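Local structure of 433aa long hypothetical phosphoribosylglycinamide formyl transferase (Pyrococcus horikoshii, 2DWC) at residues Pro135-Met140 against Ile200-Ile205; Arg123-Leu128 against Trp288-Ser293; Ile155-His160 against Lys176-Ile181. The protein is a hypothetical protein of the ATP-grasp family, with a preATP-grasp and a PurT-type C-terminal region, and binds ADP. All coordinates share one frame; numbering follows the deposited sequence.

Contact 1 of 3, residues Pro135-Met140 against Ile200-Ile205; sequences PTSRYM and IVEEHI. With ADP (adenosine-5'-diphosphate), chain H.
Glu203 lays its carboxylate against the start of the Arg138 side chain, with OE1 of Glu203 3.2 Å from Arg138 CG. Its CG stands between the backbone N and the carbonyl carbon (chi1 54°), 3.1 Å from Arg138 N; the extended chain beyond it then puts Glu203 OE1 on that N-H at 2.9 Å, and the oxygen takes this bond through its anti lone pair. Arg138 is held by both its N-H and its carbonyl, since Glu203 N donates to Arg138 O. The salt bridge to the guanidinium is long, Arg138 NE lying 3.8 Å from Glu203 OE1, and the oxygen sits well out of the guanidinium plane, so no guanidinium N-H points at it and that part of the contact is charge attraction only.

One step along the strands, Tyr139 and Glu202 form an antiparallel non-hydrogen-bonded pair, followed by the hydrogen-bonded pair Met140 and Val201, where Val201 N reaches Met140 O at 2.7 Å. Ser137 OG donates to Glu202 OE2 at 2.9 Å, arriving from above the carboxylate plane. The same OE2 accepts from N6 of ADP at 3.1 Å, while Glu203 O takes a second N6 bond and Ile205 N donates to ADP N1 at 2.8 Å. The adenine is therefore read by Glu202, Glu203 and the backbone of Ile205, as in other ATP-grasp proteins.

Strand 139-142 is an outer strand of a four-stranded antiparallel sheet, with 199-203 between it and 159-163. Helix 121-132 packs on Tyr139, whose OH bonds Glu126, and helix 145-155 covers Met140 and Val201.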
loop_
_atom_site.group_PDB
_atom_site.type_symbol
_atom_site.label_atom_id
_atom_site.label_comp_id
_atom_site.label_asym_id
_atom_site.label_seq_id
_atom_site.Cartn_x
_atom_site.Cartn_y
_atom_site.Cartn_z
ATOM N N PRO B 135 -15.748 -1.580 -33.103
ATOM C CA PRO B 135 -16.781 -2.608 -33.205
ATOM C C PRO B 135 -17.531 -2.840 -31.903
ATOM O O PRO B 135 -16.951 -2.772 -30.818
ATOM C CB PRO B 135 -16.002 -3.849 -33.667
ATOM C CG PRO B 135 -14.629 -3.632 -33.117
ATOM C CD PRO B 135 -14.384 -2.136 -33.206
ATOM N N THR B 136 -18.827 -3.087 -32.016
ATOM C CA THR B 136 -19.651 -3.365 -30.846
ATOM C C THR B 136 -20.714 -4.346 -31.276
ATOM O O THR B 136 -20.843 -4.644 -32.467
ATOM C CB THR B 136 -20.427 -2.131 -30.346
ATOM O OG1 THR B 136 -21.475 -1.827 -31.279
ATOM C CG2 THR B 136 -19.521 -0.920 -30.202
ATOM N N SER B 137 -21.458 -4.849 -30.305
ATOM C CA SER B 137 -22.573 -5.748 -30.580
ATOM C C SER B 137 -23.580 -4.980 -31.435
ATOM O O SER B 137 -23.657 -3.753 -31.362
ATOM C CB SER B 137 -23.253 -6.155 -29.277
ATOM O OG SER B 137 -23.802 -5.027 -28.590
ATOM N N ARG B 138 -24.352 -5.685 -32.256
ATOM C CA ARG B 138 -25.381 -5.015 -33.045
ATOM C C ARG B 138 -26.447 -4.596 -32.065
ATOM O O ARG B 138 -26.735 -5.312 -31.108
ATOM C CB ARG B 138 -26.009 -5.966 -34.077
ATOM C CG ARG B 138 -25.035 -6.476 -35.105
ATOM C CD ARG B 138 -25.674 -7.590 -35.926
ATOM N NE ARG B 138 -24.671 -8.387 -36.624
ATOM C CZ ARG B 138 -23.869 -7.906 -37.568
ATOM N NH1 ARG B 138 -23.963 -6.630 -37.922
ATOM N NH2 ARG B 138 -22.968 -8.695 -38.152
ATOM N N TYR B 139 -27.086 -3.461 -32.317
ATOM C CA TYR B 139 -28.085 -2.997 -31.375
ATOM C C TYR B 139 -29.137 -2.085 -32.013
ATOM O O TYR B 139 -28.978 -1.625 -33.150
ATOM C CB TYR B 139 -27.389 -2.207 -30.262
ATOM C CG TYR B 139 -26.771 -0.934 -30.801
ATOM C CD1 TYR B 139 -25.532 -0.952 -31.454
ATOM C CD2 TYR B 139 -27.466 0.290 -30.748
ATOM C CE1 TYR B 139 -25.014 0.194 -32.036
ATOM C CE2 TYR B 139 -26.944 1.453 -31.338
ATOM C CZ TYR B 139 -25.724 1.395 -31.981
ATOM O OH TYR B 139 -25.217 2.524 -32.576
ATOM N N MET B 140 -30.166 -1.795 -31.226
ATOM C CA MET B 140 -31.276 -0.909 -31.581
ATOM C C MET B 140 -31.850 -0.373 -30.279
ATOM O O MET B 140 -31.719 -1.004 -29.240
ATOM C CB MET B 140 -32.387 -1.682 -32.285
ATOM C CG MET B 140 -32.041 -2.162 -33.651
ATOM S SD MET B 140 -33.473 -3.028 -34.356
ATOM C CE MET B 140 -34.732 -1.815 -34.125
ATOM N N ILE B 200 -31.963 -0.342 -24.720
ATOM C CA ILE B 200 -31.075 -0.682 -25.821
ATOM C C ILE B 200 -31.176 -2.197 -25.916
ATOM O O ILE B 200 -31.152 -2.903 -24.902
ATOM C CB ILE B 200 -29.581 -0.234 -25.605
ATOM C CG1 ILE B 200 -28.739 -0.689 -26.799
ATOM C CG2 ILE B 200 -29.028 -0.799 -24.300
ATOM C CD1 ILE B 200 -27.281 -0.241 -26.781
ATOM N N VAL B 201 -31.361 -2.684 -27.137
ATOM C CA VAL B 201 -31.483 -4.109 -27.393
ATOM C C VAL B 201 -30.246 -4.532 -28.162
ATOM O O VAL B 201 -29.971 -3.990 -29.237
ATOM C CB VAL B 201 -32.740 -4.422 -28.266
ATOM C CG1 VAL B 201 -32.824 -5.924 -28.515
ATOM C CG2 VAL B 201 -34.002 -3.935 -27.554
ATOM N N GLU B 202 -29.505 -5.505 -27.632
ATOM C CA GLU B 202 -28.271 -5.938 -28.284
ATOM C C GLU B 202 -28.231 -7.410 -28.651
ATOM O O GLU B 202 -28.775 -8.246 -27.932
ATOM C CB GLU B 202 -27.060 -5.702 -27.355
ATOM C CG GLU B 202 -26.923 -4.293 -26.815
ATOM C CD GLU B 202 -25.709 -4.155 -25.878
ATOM O OE1 GLU B 202 -25.634 -3.158 -25.141
ATOM O OE2 GLU B 202 -24.837 -5.050 -25.893
ATOM N N GLU B 203 -27.509 -7.726 -29.724
ATOM C CA GLU B 203 -27.340 -9.131 -30.087
ATOM C C GLU B 203 -26.462 -9.818 -29.028
ATOM O O GLU B 203 -25.609 -9.177 -28.393
ATOM C CB GLU B 203 -26.664 -9.268 -31.448
ATOM C CG GLU B 203 -25.368 -8.539 -31.544
ATOM C CD GLU B 203 -24.445 -9.116 -32.591
ATOM O OE1 GLU B 203 -23.556 -8.380 -33.037
ATOM O OE2 GLU B 203 -24.595 -10.302 -32.964
ATOM N N HIS B 204 -26.667 -11.118 -28.831
ATOM C CA HIS B 204 -25.871 -11.855 -27.863
ATOM C C HIS B 204 -24.513 -12.199 -28.451
ATOM O O HIS B 204 -24.426 -12.790 -29.528
ATOM C CB HIS B 204 -26.575 -13.146 -27.446
ATOM C CG HIS B 204 -25.775 -13.982 -26.495
ATOM N ND1 HIS B 204 -25.518 -13.590 -25.198
ATOM C CD2 HIS B 204 -25.154 -15.174 -26.658
ATOM C CE1 HIS B 204 -24.776 -14.507 -24.601
ATOM N NE2 HIS B 204 -24.541 -15.478 -25.465
ATOM N N ILE B 205 -23.444 -11.816 -27.759
ATOM C CA ILE B 205 -22.101 -12.124 -28.231
ATOM C C ILE B 205 -21.616 -13.381 -27.518
ATOM O O ILE B 205 -21.644 -13.466 -26.286
ATOM C CB ILE B 205 -21.104 -10.973 -27.941
ATOM C CG1 ILE B 205 -21.553 -9.688 -28.651
ATOM C CG2 ILE B 205 -19.719 -11.350 -28.448
ATOM C CD1 ILE B 205 -21.715 -9.860 -30.163
HETATM P PB ADP H . -23.555 -3.370 -16.499
HETATM O O1B ADP H . -22.608 -2.311 -16.086
HETATM O O2B ADP H . -23.523 -4.850 -15.862
HETATM O O3B ADP H . -24.966 -3.026 -17.192
HETATM P PA ADP H . -23.661 -4.625 -19.006
HETATM O O1A ADP H . -25.116 -4.668 -18.742
HETATM O O2A ADP H . -23.342 -3.874 -20.392
HETATM O O3A ADP H . -22.847 -3.822 -17.873
HETATM O "O5'" ADP H . -23.022 -6.096 -19.098
HETATM C "C5'" ADP H . -23.127 -7.000 -17.995
HETATM C "C4'" ADP H . -22.782 -8.408 -18.479
HETATM O "O4'" ADP H . -23.830 -8.980 -19.279
HETATM C "C3'" ADP H . -21.573 -8.337 -19.411
HETATM O "O3'" ADP H . -20.381 -8.270 -18.624
HETATM C "C2'" ADP H . -21.710 -9.724 -20.034
HETATM O "O2'" ADP H . -21.404 -10.717 -19.052
HETATM C "C1'" ADP H . -23.210 -9.741 -20.333
HETATM N N9 ADP H . -23.506 -9.050 -21.610
HETATM C C8 ADP H . -23.876 -7.782 -21.756
HETATM N N7 ADP H . -24.077 -7.523 -23.049
HETATM C C5 ADP H . -23.839 -8.636 -23.727
HETATM C C6 ADP H . -23.869 -8.978 -25.077
HETATM N N6 ADP H . -24.249 -8.089 -25.989
HETATM N N1 ADP H . -23.539 -10.228 -25.435
HETATM C C2 ADP H . -23.196 -11.132 -24.535
HETATM N N3 ADP H . -23.160 -10.842 -23.245
HETATM C C4 ADP H . -23.472 -9.616 -22.813
#

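Contact 2 of 3, residues Arg123-Leu128 against Trp288-Ser293; sequences RLRETL and WANEVS. With ADP (adenosine-5'-diphosphate), chain H.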
loop_
_atom_site.group_PDB
_atom_site.type_symbol
_atom_site.label_atom_id
_atom_site.label_comp_id
_atom_site.label_asym_id
_atom_site.label_seq_id
_atom_site.Cartn_x
_atom_site.Cartn_y
_atom_site.Cartn_z
ATOM N N ARG B 123 -25.926 7.520 -25.049
ATOM C CA ARG B 123 -24.860 8.460 -25.324
ATOM C C ARG B 123 -23.527 7.694 -25.466
ATOM O O ARG B 123 -22.712 7.998 -26.326
ATOM C CB ARG B 123 -24.755 9.501 -24.200
ATOM C CG ARG B 123 -25.990 10.403 -24.057
ATOM C CD ARG B 123 -25.702 11.628 -23.169
ATOM N NE ARG B 123 -25.594 11.310 -21.740
ATOM C CZ ARG B 123 -26.541 11.574 -20.836
ATOM N NH1 ARG B 123 -27.671 12.162 -21.214
ATOM N NH2 ARG B 123 -26.360 11.262 -19.553
ATOM N N LEU B 124 -23.331 6.694 -24.623
ATOM C CA LEU B 124 -22.091 5.924 -24.653
ATOM C C LEU B 124 -21.957 5.093 -25.927
ATOM O O LEU B 124 -20.940 5.155 -26.614
ATOM C CB LEU B 124 -22.021 4.994 -23.450
ATOM C CG LEU B 124 -20.710 4.218 -23.335
ATOM C CD1 LEU B 124 -19.534 5.208 -23.382
ATOM C CD2 LEU B 124 -20.727 3.405 -22.041
ATOM N N ARG B 125 -22.992 4.312 -26.224
ATOM C CA ARG B 125 -22.948 3.465 -27.413
ATOM C C ARG B 125 -22.746 4.313 -28.659
ATOM O O ARG B 125 -21.926 3.984 -29.520
ATOM C CB ARG B 125 -24.229 2.616 -27.516
ATOM C CG ARG B 125 -24.245 1.626 -28.716
ATOM C CD ARG B 125 -22.965 0.776 -28.863
ATOM N NE ARG B 125 -22.679 -0.095 -27.702
ATOM C CZ ARG B 125 -22.962 -1.388 -27.638
ATOM N NH1 ARG B 125 -23.557 -1.990 -28.659
ATOM N NH2 ARG B 125 -22.604 -2.093 -26.569
ATOM N N GLU B 126 -23.465 5.424 -28.778
ATOM C CA GLU B 126 -23.284 6.260 -29.961
ATOM C C GLU B 126 -21.878 6.851 -30.023
ATOM O O GLU B 126 -21.320 7.051 -31.102
ATOM C CB GLU B 126 -24.349 7.365 -29.990
ATOM C CG GLU B 126 -25.777 6.811 -30.190
ATOM C CD GLU B 126 -25.854 5.813 -31.355
ATOM O OE1 GLU B 126 -26.141 4.616 -31.116
ATOM O OE2 GLU B 126 -25.605 6.228 -32.503
ATOM N N THR B 127 -21.294 7.129 -28.856
ATOM C CA THR B 127 -19.935 7.655 -28.840
ATOM C C THR B 127 -18.981 6.587 -29.378
ATOM O O THR B 127 -18.084 6.890 -30.170
ATOM C CB THR B 127 -19.525 8.088 -27.392
ATOM O OG1 THR B 127 -20.380 9.163 -26.973
ATOM C CG2 THR B 127 -18.065 8.564 -27.342
ATOM N N LEU B 128 -19.165 5.340 -28.936
ATOM C CA LEU B 128 -18.301 4.265 -29.422
ATOM C C LEU B 128 -18.461 4.014 -30.918
ATOM O O LEU B 128 -17.480 3.804 -31.618
ATOM C CB LEU B 128 -18.589 2.948 -28.701
ATOM C CG LEU B 128 -17.775 2.642 -27.429
ATOM C CD1 LEU B 128 -17.712 3.865 -26.546
ATOM C CD2 LEU B 128 -18.401 1.456 -26.693
ATOM N N TRP B 288 -14.915 -7.005 -29.281
ATOM C CA TRP B 288 -16.055 -6.078 -29.356
ATOM C C TRP B 288 -15.993 -5.143 -28.150
ATOM O O TRP B 288 -15.748 -5.621 -27.045
ATOM C CB TRP B 288 -17.374 -6.832 -29.253
ATOM C CG TRP B 288 -17.715 -7.741 -30.405
ATOM C CD1 TRP B 288 -18.532 -7.441 -31.472
ATOM C CD2 TRP B 288 -17.338 -9.122 -30.560
ATOM N NE1 TRP B 288 -18.692 -8.556 -32.271
ATOM C CE2 TRP B 288 -17.973 -9.599 -31.740
ATOM C CE3 TRP B 288 -16.534 -10.005 -29.819
ATOM C CZ2 TRP B 288 -17.827 -10.924 -32.191
ATOM C CZ3 TRP B 288 -16.389 -11.333 -30.272
ATOM C CH2 TRP B 288 -17.038 -11.771 -31.447
ATOM N N ALA B 289 -16.225 -3.843 -28.350
ATOM C CA ALA B 289 -16.245 -2.888 -27.233
ATOM C C ALA B 289 -17.610 -2.968 -26.609
ATOM O O ALA B 289 -18.620 -2.945 -27.314
ATOM C CB ALA B 289 -15.986 -1.445 -27.706
ATOM N N ASN B 290 -17.663 -3.032 -25.278
ATOM C CA ASN B 290 -18.937 -3.154 -24.614
ATOM C C ASN B 290 -19.306 -1.825 -23.983
ATOM O O ASN B 290 -20.270 -1.198 -24.383
ATOM C CB ASN B 290 -18.868 -4.279 -23.581
ATOM C CG ASN B 290 -20.098 -4.345 -22.701
ATOM O OD1 ASN B 290 -21.187 -3.961 -23.109
ATOM N ND2 ASN B 290 -19.926 -4.873 -21.485
ATOM N N GLU B 291 -18.534 -1.386 -22.995
ATOM C CA GLU B 291 -18.842 -0.098 -22.377
ATOM C C GLU B 291 -17.548 0.410 -21.728
ATOM O O GLU B 291 -16.504 -0.170 -21.922
ATOM C CB GLU B 291 -19.945 -0.280 -21.340
ATOM C CG GLU B 291 -19.539 -1.155 -20.166
ATOM C CD GLU B 291 -20.705 -1.451 -19.242
ATOM O OE1 GLU B 291 -21.679 -0.673 -19.259
ATOM O OE2 GLU B 291 -20.640 -2.446 -18.491
ATOM N N VAL B 292 -17.603 1.505 -20.986
ATOM C CA VAL B 292 -16.368 1.999 -20.377
ATOM C C VAL B 292 -16.671 2.774 -19.094
ATOM O O VAL B 292 -17.684 3.472 -19.006
ATOM C CB VAL B 292 -15.584 2.892 -21.396
ATOM C CG1 VAL B 292 -16.519 3.838 -22.052
ATOM C CG2 VAL B 292 -14.464 3.694 -20.698
ATOM N N SER B 293 -15.821 2.606 -18.093
ATOM C CA SER B 293 -15.996 3.374 -16.853
ATOM C C SER B 293 -14.849 4.377 -16.875
ATOM O O SER B 293 -13.689 4.000 -17.010
ATOM C CB SER B 293 -15.883 2.476 -15.623
ATOM O OG SER B 293 -16.352 3.206 -14.515
HETATM P PB ADP H . -23.555 -3.370 -16.499
HETATM O O1B ADP H . -22.608 -2.311 -16.086
HETATM O O2B ADP H . -23.523 -4.850 -15.862
HETATM O O3B ADP H . -24.966 -3.026 -17.192
HETATM P PA ADP H . -23.661 -4.625 -19.006
HETATM O O1A ADP H . -25.116 -4.668 -18.742
HETATM O O2A ADP H . -23.342 -3.874 -20.392
HETATM O O3A ADP H . -22.847 -3.822 -17.873
HETATM O "O5'" ADP H . -23.022 -6.096 -19.098
HETATM C "C5'" ADP H . -23.127 -7.000 -17.995
HETATM C "C4'" ADP H . -22.782 -8.408 -18.479
HETATM O "O4'" ADP H . -23.830 -8.980 -19.279
HETATM C "C3'" ADP H . -21.573 -8.337 -19.411
HETATM O "O3'" ADP H . -20.381 -8.270 -18.624
HETATM C "C2'" ADP H . -21.710 -9.724 -20.034
HETATM O "O2'" ADP H . -21.404 -10.717 -19.052
HETATM C "C1'" ADP H . -23.210 -9.741 -20.333
HETATM N N9 ADP H . -23.506 -9.050 -21.610
HETATM C C8 ADP H . -23.876 -7.782 -21.756
HETATM N N7 ADP H . -24.077 -7.523 -23.049
HETATM C C5 ADP H . -23.839 -8.636 -23.727
HETATM C C6 ADP H . -23.869 -8.978 -25.077
HETATM N N6 ADP H . -24.249 -8.089 -25.989
HETATM N N1 ADP H . -23.539 -10.228 -25.435
HETATM C C2 ADP H . -23.196 -11.132 -24.535
HETATM N N3 ADP H . -23.160 -10.842 -23.245
HETATM C C4 ADP H . -23.472 -9.616 -22.813
HETATM O O HOH W 1 -21.700 0.956 -25.301
HETATM O O HOH W 2 -22.263 -4.658 -25.454
#
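This is a helix-on-strand contact of the ATP-grasp fold, in which residues 123-128 of helix 121-132 lie against 288-293, part of strand 286-293 in the large mixed sheet. The segment axes approach to 9.0 Å, at 124° between their directions. Asn290 and Glu291, both of the ADP pocket, face Glu279 of strand 274-283 together, a classic beta bulge.

Leucines make the apolar part. Leu124 has CG anti to the backbone N (chi1 -176°), and its two methyls part beyond it: Leu124 CD1 meets Val292 CG1 at 3.6 Å, while CD2 rests on Glu291 CB. One turn on, Leu128 CD2 touches the methyl of Ala289, and helix 253-270 packs against both residues.

The polar part belongs to Arg125, whose chain bends at chi2 and chi3 and brings the guanidinium to the strand; its NH1 bonds Ser137. Arg125 NH2 makes a weak hydrogen bond to Asn290 O at 3.3 Å, and Ala289 O lies over one face. Two waters in the guanidinium plane complete the link: one joins Arg125 NE to Asn290 O, and the other accepts from Arg125 NH2 at 2.8 Å and donates to Asn290 OD1.

Contact 3 of 3, residues Ile155-His160 against Lys176-Ile181; sequences IGYPCH and KGPEDI. With ADP (adenosine-5'-diphosphate), chain H.
Tyr157 lays one face of its ring on the Gly177-Pro178 peptide, and this is the tightly packed part of the contact. Gly177 CA and Pro178 CD sit over the same face, each 3.9 Å from the ring centroid and displaced toward the rim, in two CH-pi contacts. Tyr157 CE2 lies 3.4 Å from Gly177 C, so the peptide carbon too is close to the ring. At the near end, Tyr157 CB passes Lys176 O at 3.3 Å. At the far end of the ring, Tyr157 OH meets Pro178 CG at 3.2 Å. The methyl CD1 of Ile181 lies at the ring edge, near its plane, with the two side chains crossing at about a right angle. The hydroxyl finds its polar partner in Glu153 of helix 145-155, the helix that also packs on Ile181.

Away from the ring the contact is looser. Pro158, which follows a cis peptide bond, brings only its CB near Lys176 CA, at 4.2 Å, and the exposed Lys176 directs its CB away from residues 155-160. The turn has its own internal bonds instead: Lys176 N donates to Asp180 OD1 at 3.0 Å, using the anti lone pair of that oxygen, and Asp180 N bonds Gly177 O.

Further along strand 159-163, His160 takes no part in this contact and lays its ring over the adenine of ADP, with C5 above the ring centre. No hydrogen bond joins the two segments, which implies that the direct contact between them rests on apolar and CH-pi packing, while the Tyr157 hydroxyl bonds Glu153 and Lys176 N and Asp180 N bond within the turn.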
loop_
_atom_site.group_PDB
_atom_site.type_symbol
_atom_site.label_atom_id
_atom_site.label_comp_id
_atom_site.label_asym_id
_atom_site.label_seq_id
_atom_site.Cartn_x
_atom_site.Cartn_y
_atom_site.Cartn_z
ATOM N N ILE B 155 -33.293 -7.845 -34.011
ATOM C CA ILE B 155 -31.954 -8.181 -33.521
ATOM C C ILE B 155 -31.758 -9.690 -33.529
ATOM O O ILE B 155 -30.669 -10.179 -33.821
ATOM C CB ILE B 155 -31.749 -7.649 -32.087
ATOM C CG1 ILE B 155 -31.653 -6.118 -32.116
ATOM C CG2 ILE B 155 -30.528 -8.294 -31.464
ATOM C CD1 ILE B 155 -30.494 -5.579 -32.933
ATOM N N GLY B 156 -32.826 -10.421 -33.215
ATOM C CA GLY B 156 -32.764 -11.875 -33.189
ATOM C C GLY B 156 -32.571 -12.373 -31.772
ATOM O O GLY B 156 -31.957 -11.685 -30.960
ATOM N N TYR B 157 -33.086 -13.557 -31.455
ATOM C CA TYR B 157 -32.939 -14.078 -30.105
ATOM C C TYR B 157 -31.780 -15.068 -30.043
ATOM O O TYR B 157 -31.416 -15.669 -31.052
ATOM C CB TYR B 157 -34.235 -14.756 -29.638
ATOM C CG TYR B 157 -35.481 -13.900 -29.782
ATOM C CD1 TYR B 157 -36.238 -13.925 -30.962
ATOM C CD2 TYR B 157 -35.914 -13.077 -28.740
ATOM C CE1 TYR B 157 -37.399 -13.151 -31.094
ATOM C CE2 TYR B 157 -37.067 -12.301 -28.859
ATOM C CZ TYR B 157 -37.809 -12.343 -30.039
ATOM O OH TYR B 157 -38.956 -11.584 -30.165
ATOM N N PRO B 158 -31.145 -15.203 -28.867
ATOM C CA PRO B 158 -31.457 -14.481 -27.632
ATOM C C PRO B 158 -30.826 -13.090 -27.741
ATOM O O PRO B 158 -29.795 -12.933 -28.386
ATOM C CB PRO B 158 -30.761 -15.312 -26.542
ATOM C CG PRO B 158 -30.483 -16.612 -27.191
ATOM C CD PRO B 158 -30.144 -16.242 -28.602
ATOM N N CYS B 159 -31.446 -12.093 -27.124
ATOM C CA CYS B 159 -30.890 -10.744 -27.151
ATOM C C CYS B 159 -30.894 -10.155 -25.739
ATOM O O CYS B 159 -31.576 -10.654 -24.843
ATOM C CB CYS B 159 -31.668 -9.842 -28.125
ATOM S SG CYS B 159 -33.460 -9.741 -27.820
ATOM N N HIS B 160 -30.098 -9.109 -25.542
ATOM C CA HIS B 160 -30.001 -8.453 -24.239
ATOM C C HIS B 160 -30.722 -7.108 -24.263
ATOM O O HIS B 160 -30.459 -6.294 -25.142
ATOM C CB HIS B 160 -28.525 -8.189 -23.894
ATOM C CG HIS B 160 -27.701 -9.431 -23.795
ATOM N ND1 HIS B 160 -27.464 -10.071 -22.597
ATOM C CD2 HIS B 160 -27.082 -10.169 -24.746
ATOM C CE1 HIS B 160 -26.733 -11.150 -22.815
ATOM N NE2 HIS B 160 -26.487 -11.232 -24.109
ATOM N N LYS B 176 -34.937 -14.602 -24.418
ATOM C CA LYS B 176 -34.708 -15.800 -25.211
ATOM C C LYS B 176 -35.758 -15.974 -26.303
ATOM O O LYS B 176 -35.537 -16.672 -27.299
ATOM C CB LYS B 176 -34.680 -17.027 -24.298
ATOM C CG LYS B 176 -33.457 -17.084 -23.383
ATOM C CD LYS B 176 -33.419 -18.390 -22.598
ATOM C CE LYS B 176 -32.082 -18.570 -21.881
ATOM N NZ LYS B 176 -32.014 -19.880 -21.157
ATOM N N GLY B 177 -36.897 -15.324 -26.116
ATOM C CA GLY B 177 -37.958 -15.418 -27.097
ATOM C C GLY B 177 -38.988 -14.332 -26.889
ATOM O O GLY B 177 -38.970 -13.625 -25.874
ATOM N N PRO B 178 -39.912 -14.176 -27.845
ATOM C CA PRO B 178 -40.976 -13.171 -27.790
ATOM C C PRO B 178 -41.743 -13.167 -26.478
ATOM O O PRO B 178 -42.279 -12.140 -26.074
ATOM C CB PRO B 178 -41.874 -13.557 -28.961
ATOM C CG PRO B 178 -40.899 -14.102 -29.957
ATOM C CD PRO B 178 -39.985 -14.954 -29.095
ATOM N N GLU B 179 -41.805 -14.319 -25.815
ATOM C CA GLU B 179 -42.547 -14.422 -24.562
ATOM C C GLU B 179 -41.859 -13.672 -23.427
ATOM O O GLU B 179 -42.473 -13.378 -22.398
ATOM C CB GLU B 179 -42.731 -15.889 -24.170
ATOM C CG GLU B 179 -41.437 -16.589 -23.802
ATOM C CD GLU B 179 -40.802 -17.327 -24.965
ATOM O OE1 GLU B 179 -40.810 -16.805 -26.101
ATOM O OE2 GLU B 179 -40.277 -18.435 -24.732
ATOM N N ASP B 180 -40.582 -13.355 -23.620
ATOM C CA ASP B 180 -39.821 -12.638 -22.607
ATOM C C ASP B 180 -39.892 -11.130 -22.808
ATOM O O ASP B 180 -39.522 -10.368 -21.917
ATOM C CB ASP B 180 -38.354 -13.079 -22.642
ATOM C CG ASP B 180 -38.147 -14.483 -22.100
ATOM O OD1 ASP B 180 -37.178 -15.148 -22.527
ATOM O OD2 ASP B 180 -38.943 -14.912 -21.238
ATOM N N ILE B 181 -40.370 -10.696 -23.971
ATOM C CA ILE B 181 -40.437 -9.269 -24.256
ATOM C C ILE B 181 -41.253 -8.483 -23.229
ATOM O O ILE B 181 -40.806 -7.445 -22.737
ATOM C CB ILE B 181 -40.936 -9.031 -25.701
ATOM C CG1 ILE B 181 -39.858 -9.529 -26.674
ATOM C CG2 ILE B 181 -41.243 -7.552 -25.936
ATOM C CD1 ILE B 181 -40.226 -9.464 -28.143
HETATM P PB ADP H . -23.555 -3.370 -16.499
HETATM O O1B ADP H . -22.608 -2.311 -16.086
HETATM O O2B ADP H . -23.523 -4.850 -15.862
HETATM O O3B ADP H . -24.966 -3.026 -17.192
HETATM P PA ADP H . -23.661 -4.625 -19.006
HETATM O O1A ADP H . -25.116 -4.668 -18.742
HETATM O O2A ADP H . -23.342 -3.874 -20.392
HETATM O O3A ADP H . -22.847 -3.822 -17.873
HETATM O "O5'" ADP H . -23.022 -6.096 -19.098
HETATM C "C5'" ADP H . -23.127 -7.000 -17.995
HETATM C "C4'" ADP H . -22.782 -8.408 -18.479
HETATM O "O4'" ADP H . -23.830 -8.980 -19.279
HETATM C "C3'" ADP H . -21.573 -8.337 -19.411
HETATM O "O3'" ADP H . -20.381 -8.270 -18.624
HETATM C "C2'" ADP H . -21.710 -9.724 -20.034
HETATM O "O2'" ADP H . -21.404 -10.717 -19.052
HETATM C "C1'" ADP H . -23.210 -9.741 -20.333
HETATM N N9 ADP H . -23.506 -9.050 -21.610
HETATM C C8 ADP H . -23.876 -7.782 -21.756
HETATM N N7 ADP H . -24.077 -7.523 -23.049
HETATM C C5 ADP H . -23.839 -8.636 -23.727
HETATM C C6 ADP H . -23.869 -8.978 -25.077
HETATM N N6 ADP H . -24.249 -8.089 -25.989
HETATM N N1 ADP H . -23.539 -10.228 -25.435
HETATM C C2 ADP H . -23.196 -11.132 -24.535
HETATM N N3 ADP H . -23.160 -10.842 -23.245
HETATM C C4 ADP H . -23.472 -9.616 -22.813
#

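Contacts 1 and 3 share the four-stranded antiparallel sheet, in which strands 199-203 and 159-163 are neighbours; their centres are about 12 Å apart. Contact 2 joins helix 121-132 to the large mixed sheet, its centre about 11 Å from that of contact 1 and about 22 Å from that of contact 3, which it does not touch. Along the chain, contact 2 spans the longest interval, and contact 1 falls within it and contact 3 within contact 1. Pro135 O to Ala289 N, at 2.8 Å, ties contact 1 to contact 2, and His204 ND1 to His160 NE2, also 2.8 Å, ties it to contact 3. All three touch ADP, so residues from both sheets reach the nucleotide.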